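Local coordinates for protein heroin esterase (Rhodococcus sp., PDB 1LZL) that hydrolyses acetyl esters, heroin among them, probably through a serine nucleophile of the alpha/beta hydrolase type, at residues 4-9 with 256-261; 54-59 with 137-142; 205-210 with 287-292. All blocks are in the same frame, centred on the assembly; numbering follows the deposited sequence.

Contact 1 of 3, residues 4-9 with 256-261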
loop_
_atom_site.group_PDB
_atom_site.type_symbol
_atom_site.label_atom_id
_atom_site.label_comp_id
_atom_site.label_asym_id
_atom_site.label_seq_id
_atom_site.Cartn_x
_atom_site.Cartn_y
_atom_site.Cartn_z
ATOM N N PHE A 4 -17.343 17.712 -9.578
ATOM C CA PHE A 4 -17.372 16.249 -9.544
ATOM C C PHE A 4 -18.722 15.782 -9.016
ATOM O O PHE A 4 -18.921 15.471 -7.825
ATOM C CB PHE A 4 -16.274 15.691 -8.618
ATOM C CG PHE A 4 -14.861 16.040 -9.055
ATOM C CD1 PHE A 4 -14.291 15.439 -10.161
ATOM C CD2 PHE A 4 -14.138 16.975 -8.339
ATOM C CE1 PHE A 4 -13.007 15.718 -10.598
ATOM C CE2 PHE A 4 -12.849 17.281 -8.793
ATOM C CZ PHE A 4 -12.288 16.684 -9.913
ATOM N N PRO A 5 -19.717 15.795 -9.897
ATOM C CA PRO A 5 -21.104 15.575 -9.437
ATOM C C PRO A 5 -21.345 14.142 -8.971
ATOM O O PRO A 5 -22.303 13.921 -8.188
ATOM C CB PRO A 5 -21.926 15.981 -10.664
ATOM C CG PRO A 5 -20.996 16.051 -11.826
ATOM C CD PRO A 5 -19.574 16.094 -11.304
ATOM N N THR A 6 -20.491 13.157 -9.303
ATOM C CA THR A 6 -20.697 11.824 -8.765
ATOM C C THR A 6 -20.111 11.650 -7.379
ATOM O O THR A 6 -20.290 10.628 -6.707
ATOM C CB THR A 6 -20.075 10.721 -9.645
ATOM O OG1 THR A 6 -18.649 10.831 -9.580
ATOM C CG2 THR A 6 -20.517 10.868 -11.093
ATOM N N LEU A 7 -19.381 12.633 -6.840
ATOM C CA LEU A 7 -18.879 12.477 -5.502
ATOM C C LEU A 7 -19.945 12.253 -4.461
ATOM O O LEU A 7 -21.026 12.848 -4.452
ATOM C CB LEU A 7 -18.119 13.768 -5.087
ATOM C CG LEU A 7 -16.621 13.765 -5.264
ATOM C CD1 LEU A 7 -16.046 15.144 -4.916
ATOM C CD2 LEU A 7 -16.013 12.696 -4.386
ATOM N N ASP A 8 -19.612 11.397 -3.523
ATOM C CA ASP A 8 -20.480 11.249 -2.361
ATOM C C ASP A 8 -20.631 12.587 -1.668
ATOM O O ASP A 8 -19.594 13.236 -1.383
ATOM C CB ASP A 8 -19.773 10.166 -1.565
ATOM C CG ASP A 8 -20.566 9.714 -0.361
ATOM O OD1 ASP A 8 -21.024 10.643 0.364
ATOM O OD2 ASP A 8 -20.720 8.525 -0.157
ATOM N N PRO A 9 -21.800 13.132 -1.399
ATOM C CA PRO A 9 -21.884 14.448 -0.747
ATOM C C PRO A 9 -21.068 14.634 0.524
ATOM O O PRO A 9 -20.565 15.728 0.835
ATOM C CB PRO A 9 -23.395 14.540 -0.410
ATOM C CG PRO A 9 -23.984 13.811 -1.578
ATOM C CD PRO A 9 -23.133 12.575 -1.732
ATOM N N THR A 256 -10.527 -0.125 -5.200
ATOM C CA THR A 256 -10.301 1.046 -6.048
ATOM C C THR A 256 -11.383 2.074 -5.742
ATOM O O THR A 256 -12.438 1.826 -5.132
ATOM C CB THR A 256 -10.332 0.650 -7.543
ATOM O OG1 THR A 256 -11.613 0.063 -7.846
ATOM C CG2 THR A 256 -9.246 -0.367 -7.879
ATOM N N MET A 257 -11.118 3.319 -6.162
ATOM C CA MET A 257 -11.999 4.457 -5.959
ATOM C C MET A 257 -12.443 5.003 -7.308
ATOM O O MET A 257 -11.713 4.925 -8.277
ATOM C CB MET A 257 -11.305 5.534 -5.137
ATOM C CG MET A 257 -10.757 5.025 -3.817
ATOM S SD MET A 257 -12.018 4.564 -2.625
ATOM C CE MET A 257 -11.416 3.024 -1.985
ATOM N N GLU A 258 -13.661 5.570 -7.321
ATOM C CA GLU A 258 -14.238 5.960 -8.608
ATOM C C GLU A 258 -13.431 6.999 -9.389
ATOM O O GLU A 258 -13.221 6.858 -10.586
ATOM C CB GLU A 258 -15.649 6.494 -8.326
ATOM C CG GLU A 258 -16.335 6.866 -9.640
ATOM C CD GLU A 258 -17.777 7.305 -9.534
ATOM O OE1 GLU A 258 -18.495 6.758 -8.673
ATOM O OE2 GLU A 258 -18.181 8.185 -10.364
ATOM N N LEU A 259 -13.041 8.065 -8.701
ATOM C CA LEU A 259 -12.415 9.225 -9.307
ATOM C C LEU A 259 -10.907 9.188 -9.133
ATOM O O LEU A 259 -10.217 10.208 -9.218
ATOM C CB LEU A 259 -12.992 10.529 -8.714
ATOM C CG LEU A 259 -14.484 10.739 -8.964
ATOM C CD1 LEU A 259 -14.914 12.076 -8.402
ATOM C CD2 LEU A 259 -14.830 10.700 -10.446
ATOM N N ASP A 260 -10.326 8.007 -8.944
ATOM C CA ASP A 260 -8.889 7.791 -8.865
ATOM C C ASP A 260 -8.294 7.423 -10.194
ATOM O O ASP A 260 -8.735 6.450 -10.887
ATOM C CB ASP A 260 -8.670 6.656 -7.859
ATOM C CG ASP A 260 -7.235 6.366 -7.502
ATOM O OD1 ASP A 260 -6.309 6.940 -8.123
ATOM O OD2 ASP A 260 -7.055 5.586 -6.554
ATOM N N PRO A 261 -7.247 8.065 -10.708
ATOM C CA PRO A 261 -6.619 7.638 -11.953
ATOM C C PRO A 261 -6.122 6.179 -11.873
ATOM O O PRO A 261 -5.997 5.521 -12.898
ATOM C CB PRO A 261 -5.357 8.519 -12.070
ATOM C CG PRO A 261 -5.369 9.405 -10.909
ATOM C CD PRO A 261 -6.599 9.247 -10.085
#
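Two type I beta turns face each other here, one from F4 to L7 and one from M257 to D260, the second at the carboxyl end of strand 252-257. The first turn is closed by a 3.0 Å hydrogen bond from L7 N to F4 O, and the two backbones come nearest at L7 and L259, whose CA atoms lie 8.2 Å apart, so the side chains must fill the gap. L259 does most of this. With CG anti to its own carbonyl carbon, it sends CD1 between F4 and L7: CD1 lies 3.8 Å from F4 CD1, approaching the ring obliquely and also touching F4 CB, and 4.0 Å from L7 CG. A branched leucine suits the place because its other methyl, CD2, can turn to T6 while CD1 serves the apolar pair.

The polar link is made by E258, whose side chain is extended, CG anti to the backbone N (chi1 -178°). Its length carries OE2 to T6 OG1, which donates a 2.8 Å hydrogen bond from well above the carboxylate plane, 56° out of it. T6 holds OG1 in the crowded position between its backbone N and carbonyl carbon (chi1 69°). The other carboxylate oxygen, E258 OE1, accepts from G287 N, so the glutamate ties together three parts of the chain.

At the last position of the M257-D260 turn, D260 accepts from L262 N through OD1, and it is placed as the acid of a probable Ser-His-Asp triad, on the loop after a strand of the alpha/beta hydrolase sheet. The contact thus lays the N-terminal loop, just ahead of helix 9-14, against the end of strand 252-257, which pairs with strand 280-285, while helix 263-275 follows the second turn.

Contact 2 of 3, residues 54-59 with 137-142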
loop_
_atom_site.group_PDB
_atom_site.type_symbol
_atom_site.label_atom_id
_atom_site.label_comp_id
_atom_site.label_asym_id
_atom_site.label_seq_id
_atom_site.Cartn_x
_atom_site.Cartn_y
_atom_site.Cartn_z
ATOM N N LEU A 54 11.807 -2.795 15.051
ATOM C CA LEU A 54 12.653 -3.904 14.622
ATOM C C LEU A 54 13.600 -3.371 13.553
ATOM O O LEU A 54 13.336 -2.379 12.869
ATOM C CB LEU A 54 11.853 -5.065 14.001
ATOM C CG LEU A 54 10.682 -5.587 14.828
ATOM C CD1 LEU A 54 9.905 -6.730 14.164
ATOM C CD2 LEU A 54 11.220 -6.026 16.183
ATOM N N SER A 55 14.715 -4.096 13.379
ATOM C CA SER A 55 15.690 -3.780 12.365
ATOM C C SER A 55 15.948 -4.980 11.472
ATOM O O SER A 55 16.609 -5.919 11.889
ATOM C CB SER A 55 16.933 -3.387 13.161
ATOM O OG SER A 55 17.948 -2.890 12.345
ATOM N N ALA A 56 15.463 -4.972 10.241
ATOM C CA ALA A 56 15.662 -6.033 9.256
ATOM C C ALA A 56 16.907 -5.751 8.434
ATOM O O ALA A 56 17.123 -4.676 7.854
ATOM C CB ALA A 56 14.437 -6.118 8.345
ATOM N N PRO A 57 17.846 -6.685 8.291
ATOM C CA PRO A 57 18.985 -6.456 7.391
ATOM C C PRO A 57 18.521 -6.191 5.958
ATOM O O PRO A 57 17.628 -6.867 5.430
ATOM C CB PRO A 57 19.760 -7.776 7.521
ATOM C CG PRO A 57 19.363 -8.335 8.863
ATOM C CD PRO A 57 17.918 -7.964 9.038
ATOM N N GLY A 58 19.074 -5.154 5.299
ATOM C CA GLY A 58 18.721 -4.891 3.909
ATOM C C GLY A 58 19.297 -5.952 2.957
ATOM O O GLY A 58 20.173 -6.731 3.365
ATOM N N LEU A 59 18.783 -5.956 1.726
ATOM C CA LEU A 59 19.374 -6.818 0.683
ATOM C C LEU A 59 20.715 -6.280 0.199
ATOM O O LEU A 59 20.977 -5.080 0.315
ATOM C CB LEU A 59 18.503 -6.945 -0.572
ATOM C CG LEU A 59 17.105 -7.479 -0.347
ATOM C CD1 LEU A 59 16.448 -7.843 -1.705
ATOM C CD2 LEU A 59 16.978 -8.659 0.603
ATOM N N LEU A 137 10.166 -8.709 4.784
ATOM C CA LEU A 137 9.417 -9.966 4.723
ATOM C C LEU A 137 10.309 -11.149 5.070
ATOM O O LEU A 137 9.904 -11.998 5.878
ATOM C CB LEU A 137 8.800 -10.108 3.317
ATOM C CG LEU A 137 7.997 -11.407 3.117
ATOM C CD1 LEU A 137 6.778 -11.458 4.049
ATOM C CD2 LEU A 137 7.546 -11.614 1.668
ATOM N N LEU A 138 11.489 -11.195 4.467
ATOM C CA LEU A 138 12.466 -12.267 4.791
ATOM C C LEU A 138 12.764 -12.301 6.279
ATOM O O LEU A 138 12.850 -13.375 6.881
ATOM C CB LEU A 138 13.749 -12.011 3.997
ATOM C CG LEU A 138 13.710 -12.378 2.504
ATOM C CD1 LEU A 138 14.965 -11.904 1.790
ATOM C CD2 LEU A 138 13.616 -13.903 2.352
ATOM N N TYR A 139 12.970 -11.109 6.836
ATOM C CA TYR A 139 13.293 -11.027 8.265
ATOM C C TYR A 139 12.137 -11.493 9.113
ATOM O O TYR A 139 12.360 -12.298 10.040
ATOM C CB TYR A 139 13.647 -9.569 8.581
ATOM C CG TYR A 139 13.758 -9.347 10.083
ATOM C CD1 TYR A 139 14.912 -9.738 10.760
ATOM C CD2 TYR A 139 12.716 -8.744 10.792
ATOM C CE1 TYR A 139 14.966 -9.508 12.136
ATOM C CE2 TYR A 139 12.754 -8.519 12.151
ATOM C CZ TYR A 139 13.921 -8.915 12.795
ATOM O OH TYR A 139 14.013 -8.730 14.160
ATOM N N ILE A 140 10.919 -10.965 8.902
ATOM C CA ILE A 140 9.823 -11.387 9.811
ATOM C C ILE A 140 9.560 -12.881 9.706
ATOM O O ILE A 140 9.219 -13.512 10.718
ATOM C CB ILE A 140 8.542 -10.559 9.691
ATOM C CG1 ILE A 140 7.892 -10.633 8.328
ATOM C CG2 ILE A 140 8.835 -9.117 10.127
ATOM C CD1 ILE A 140 6.618 -9.792 8.290
ATOM N N HIS A 141 9.735 -13.468 8.522
ATOM C CA HIS A 141 9.482 -14.887 8.319
ATOM C C HIS A 141 10.558 -15.683 9.045
ATOM O O HIS A 141 10.205 -16.625 9.774
ATOM C CB HIS A 141 9.493 -15.200 6.812
ATOM C CG HIS A 141 9.263 -16.668 6.608
ATOM N ND1 HIS A 141 10.293 -17.450 6.174
ATOM C CD2 HIS A 141 8.180 -17.466 6.809
ATOM C CE1 HIS A 141 9.848 -18.713 6.087
ATOM N NE2 HIS A 141 8.581 -18.744 6.469
ATOM N N ALA A 142 11.805 -15.290 8.879
ATOM C CA ALA A 142 12.932 -16.044 9.480
ATOM C C ALA A 142 12.957 -15.900 10.981
ATOM O O ALA A 142 13.409 -16.801 11.675
ATOM C CB ALA A 142 14.263 -15.561 8.919
HETATM O O HOH W 1 15.161 -6.156 15.385
#
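Y139 leaves helix 128-142 with CG anti to its backbone N (chi1 170°), a torsion that lays the ring along strand 54-56. Its CB starts the contact against the methyl of A56, with Y139 CB and A56 CB 3.5 Å apart, close enough that a small residue such as alanine suits this strand position. CG and CD2 still face that methyl, and the ring then passes over the strand backbone: A56 CA makes a CH-pi contact with one face, 4.2 Å from the Y139 ring centroid and 23° off its normal. Along one side of the ring, CD1 meets P57 CD at 3.9 Å, and beyond it CE1 and CZ lie near S55 O, which sits above the same face toward the rim. On the other side CE2 is met in the ring plane by L54 CD1, at 3.9 Å.

Residues 54-56 are the end of strand 49-56, an outermost strand of the mixed sheet of the alpha/beta hydrolase fold, and helix 128-142 packs on it here; the axes of the two short segments pass 8.6 Å apart at 115°. I67 of the adjoining strand 65-72 and L147 of helix 144-147 also touch Y139.

The tip suits a tyrosine because it ends in a polar group: Y139 OH is 3.1 Å from a water that accepts a hydrogen bond from S55 N at 2.9 Å, bridging ring and strand. Nearer the other end of the interface, a methyl pair extends the apolar surface, L138 CD1 resting 4.0 Å from L59 CD2 where the chain has left the strand.

Contact 3 of 3, residues 205-210 with 287-292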
loop_
_atom_site.group_PDB
_atom_site.type_symbol
_atom_site.label_atom_id
_atom_site.label_comp_id
_atom_site.label_asym_id
_atom_site.label_seq_id
_atom_site.Cartn_x
_atom_site.Cartn_y
_atom_site.Cartn_z
ATOM N N ASP A 205 -7.011 16.131 -13.332
ATOM C CA ASP A 205 -7.010 17.020 -12.169
ATOM C C ASP A 205 -7.999 16.608 -11.109
ATOM O O ASP A 205 -8.614 17.436 -10.454
ATOM C CB ASP A 205 -7.229 18.474 -12.613
ATOM C CG ASP A 205 -6.853 19.484 -11.538
ATOM O OD1 ASP A 205 -5.850 19.276 -10.785
ATOM O OD2 ASP A 205 -7.595 20.510 -11.436
ATOM N N THR A 206 -8.121 15.284 -10.919
ATOM C CA THR A 206 -8.928 14.719 -9.838
ATOM C C THR A 206 -8.303 14.940 -8.488
ATOM O O THR A 206 -7.112 15.337 -8.377
ATOM C CB THR A 206 -9.086 13.203 -10.112
ATOM O OG1 THR A 206 -7.865 12.666 -10.690
ATOM C CG2 THR A 206 -10.221 12.988 -11.095
ATOM N N PRO A 207 -8.997 14.812 -7.378
ATOM C CA PRO A 207 -8.468 15.067 -6.043
ATOM C C PRO A 207 -7.273 14.153 -5.700
ATOM O O PRO A 207 -7.330 12.953 -5.965
ATOM C CB PRO A 207 -9.671 14.758 -5.163
ATOM C CG PRO A 207 -10.872 15.046 -6.021
ATOM C CD PRO A 207 -10.455 14.473 -7.359
ATOM N N LEU A 208 -6.238 14.785 -5.142
ATOM C CA LEU A 208 -5.031 14.219 -4.589
ATOM C C LEU A 208 -4.156 13.535 -5.611
ATOM O O LEU A 208 -2.926 13.795 -5.684
ATOM C CB LEU A 208 -5.404 13.273 -3.437
ATOM C CG LEU A 208 -6.059 13.995 -2.246
ATOM C CD1 LEU A 208 -6.193 13.001 -1.109
ATOM C CD2 LEU A 208 -5.239 15.229 -1.911
ATOM N N TRP A 209 -4.645 12.592 -6.426
ATOM C CA TRP A 209 -3.858 11.913 -7.448
ATOM C C TRP A 209 -4.509 12.195 -8.795
ATOM O O TRP A 209 -5.735 12.302 -8.853
ATOM C CB TRP A 209 -3.769 10.412 -7.230
ATOM C CG TRP A 209 -2.505 9.769 -7.777
ATOM C CD1 TRP A 209 -2.364 8.818 -8.729
ATOM C CD2 TRP A 209 -1.162 10.087 -7.335
ATOM N NE1 TRP A 209 -1.031 8.495 -8.934
ATOM C CE2 TRP A 209 -0.302 9.274 -8.085
ATOM C CE3 TRP A 209 -0.701 10.996 -6.375
ATOM C CZ2 TRP A 209 1.099 9.325 -7.903
ATOM C CZ3 TRP A 209 0.700 11.043 -6.206
ATOM C CH2 TRP A 209 1.556 10.233 -6.955
ATOM N N HIS A 210 -3.662 12.226 -9.799
ATOM C CA HIS A 210 -4.056 12.679 -11.134
ATOM C C HIS A 210 -2.919 12.329 -12.059
ATOM O O HIS A 210 -1.791 11.986 -11.617
ATOM C CB HIS A 210 -4.424 14.161 -11.141
ATOM C CG HIS A 210 -3.414 15.065 -10.487
ATOM N ND1 HIS A 210 -3.730 15.875 -9.414
ATOM C CD2 HIS A 210 -2.090 15.240 -10.762
ATOM C CE1 HIS A 210 -2.625 16.523 -9.068
ATOM N NE2 HIS A 210 -1.648 16.154 -9.876
ATOM N N GLY A 287 -18.423 7.014 -5.908
ATOM C CA GLY A 287 -18.493 8.400 -5.388
ATOM C C GLY A 287 -17.270 8.819 -4.613
ATOM O O GLY A 287 -17.235 9.809 -3.881
ATOM N N THR A 288 -16.180 8.085 -4.724
ATOM C CA THR A 288 -14.957 8.255 -3.949
ATOM C C THR A 288 -13.813 8.793 -4.801
ATOM O O THR A 288 -13.941 8.902 -6.024
ATOM C CB THR A 288 -14.540 6.897 -3.362
ATOM O OG1 THR A 288 -14.506 5.969 -4.448
ATOM C CG2 THR A 288 -15.548 6.430 -2.336
ATOM N N PHE A 289 -12.690 9.109 -4.142
ATOM C CA PHE A 289 -11.510 9.572 -4.906
ATOM C C PHE A 289 -10.274 8.932 -4.260
ATOM O O PHE A 289 -10.353 8.332 -3.197
ATOM C CB PHE A 289 -11.445 11.100 -4.986
ATOM C CG PHE A 289 -11.417 11.837 -3.661
ATOM C CD1 PHE A 289 -10.222 11.990 -2.975
ATOM C CD2 PHE A 289 -12.574 12.374 -3.099
ATOM C CE1 PHE A 289 -10.199 12.662 -1.768
ATOM C CE2 PHE A 289 -12.571 13.051 -1.887
ATOM C CZ PHE A 289 -11.373 13.176 -1.216
ATOM N N HIS A 290 -9.107 9.147 -4.945
ATOM C CA HIS A 290 -7.880 8.623 -4.352
ATOM C C HIS A 290 -7.583 9.173 -2.970
ATOM O O HIS A 290 -7.324 10.381 -2.869
ATOM C CB HIS A 290 -6.713 8.943 -5.283
ATOM C CG HIS A 290 -5.448 8.266 -4.807
ATOM N ND1 HIS A 290 -5.130 6.993 -5.190
ATOM C CD2 HIS A 290 -4.417 8.704 -4.033
ATOM C CE1 HIS A 290 -3.949 6.644 -4.650
ATOM N NE2 HIS A 290 -3.503 7.676 -3.952
ATOM N N GLY A 291 -7.567 8.379 -1.903
ATOM C CA GLY A 291 -7.338 8.927 -0.563
ATOM C C GLY A 291 -8.602 9.429 0.125
ATOM O O GLY A 291 -8.479 9.981 1.243
ATOM N N SER A 292 -9.799 9.237 -0.442
ATOM C CA SER A 292 -10.983 9.689 0.322
ATOM C C SER A 292 -11.207 8.920 1.609
ATOM O O SER A 292 -11.962 9.346 2.534
ATOM C CB SER A 292 -12.225 9.697 -0.586
ATOM O OG SER A 292 -12.540 8.389 -1.066
HETATM O O HOH W 2 -8.630 10.816 -7.113
#
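F289 takes the crowded first torsion, CG between its backbone N and carbonyl carbon (chi1 57°), whereas H290 next to it has CG anti to the backbone N (chi1 -173°); the two rings therefore part and meet different residues of 205-210. P207 CB lies over one face of the F289 ring, 3.9 Å from its centroid in a CH-pi contact, and S292 CB covers the opposite face, so the phenyl is sandwiched. L208 CD1 comes to the edge of that ring, near its plane, 4.1 Å from F289 CE1. An alanine at F289 would remove the ring that P207 CB, L208 CD1 and S292 CB meet, and would probably loosen the packing beside H290.

H290 is covered on one face by W209 CB, 3.9 Å from the imidazole centroid, while the five-membered ring of W209 and the imidazole meet only obliquely, planes at 32°. H290 ND1 donates to D260 OD2, and the side chain touches S160, whose setting matches a GxSxG nucleophile elbow; this is consistent with the histidine of an alpha/beta hydrolase Ser-His-Asp triad, on the loop after the last strand of the sheet. The carboxylate would probably favour a basic histidine.

The backbones are joined through a water, which donates to P207 O and accepts from H290 N, each 2.8 Å from it. H290 O is buried without a partner, and L208 CD1 lies 3.4 Å from it. G291 follows in the type II turn from F289 to S292: at its positive phi a CB would jam against the preceding carbonyl and run into L208 CD1.

Overall arrangement
Contacts 1 and 3 are neighbours, their centres about 7 Å apart, and they join through the D260 to H290 and E258 to G287 hydrogen bonds; contact 2 lies on the other side of the chain's centre, with about 22 Å between nearest atoms to either. Contact 3 is buried, whereas 1 and 2 are partly buried. Contacts 1 and 2 reach the same sheet at different strands, 252-257 and the outermost 49-56. Their chemistry follows their place: a direct threonine-glutamate bond beside leucine packing in contact 1, an aromatic ring laid on a strand in contact 2, and CH-pi contacts around the putative catalytic histidine in contact 3. Contacts 2 and 3 each hold a separate bridging water.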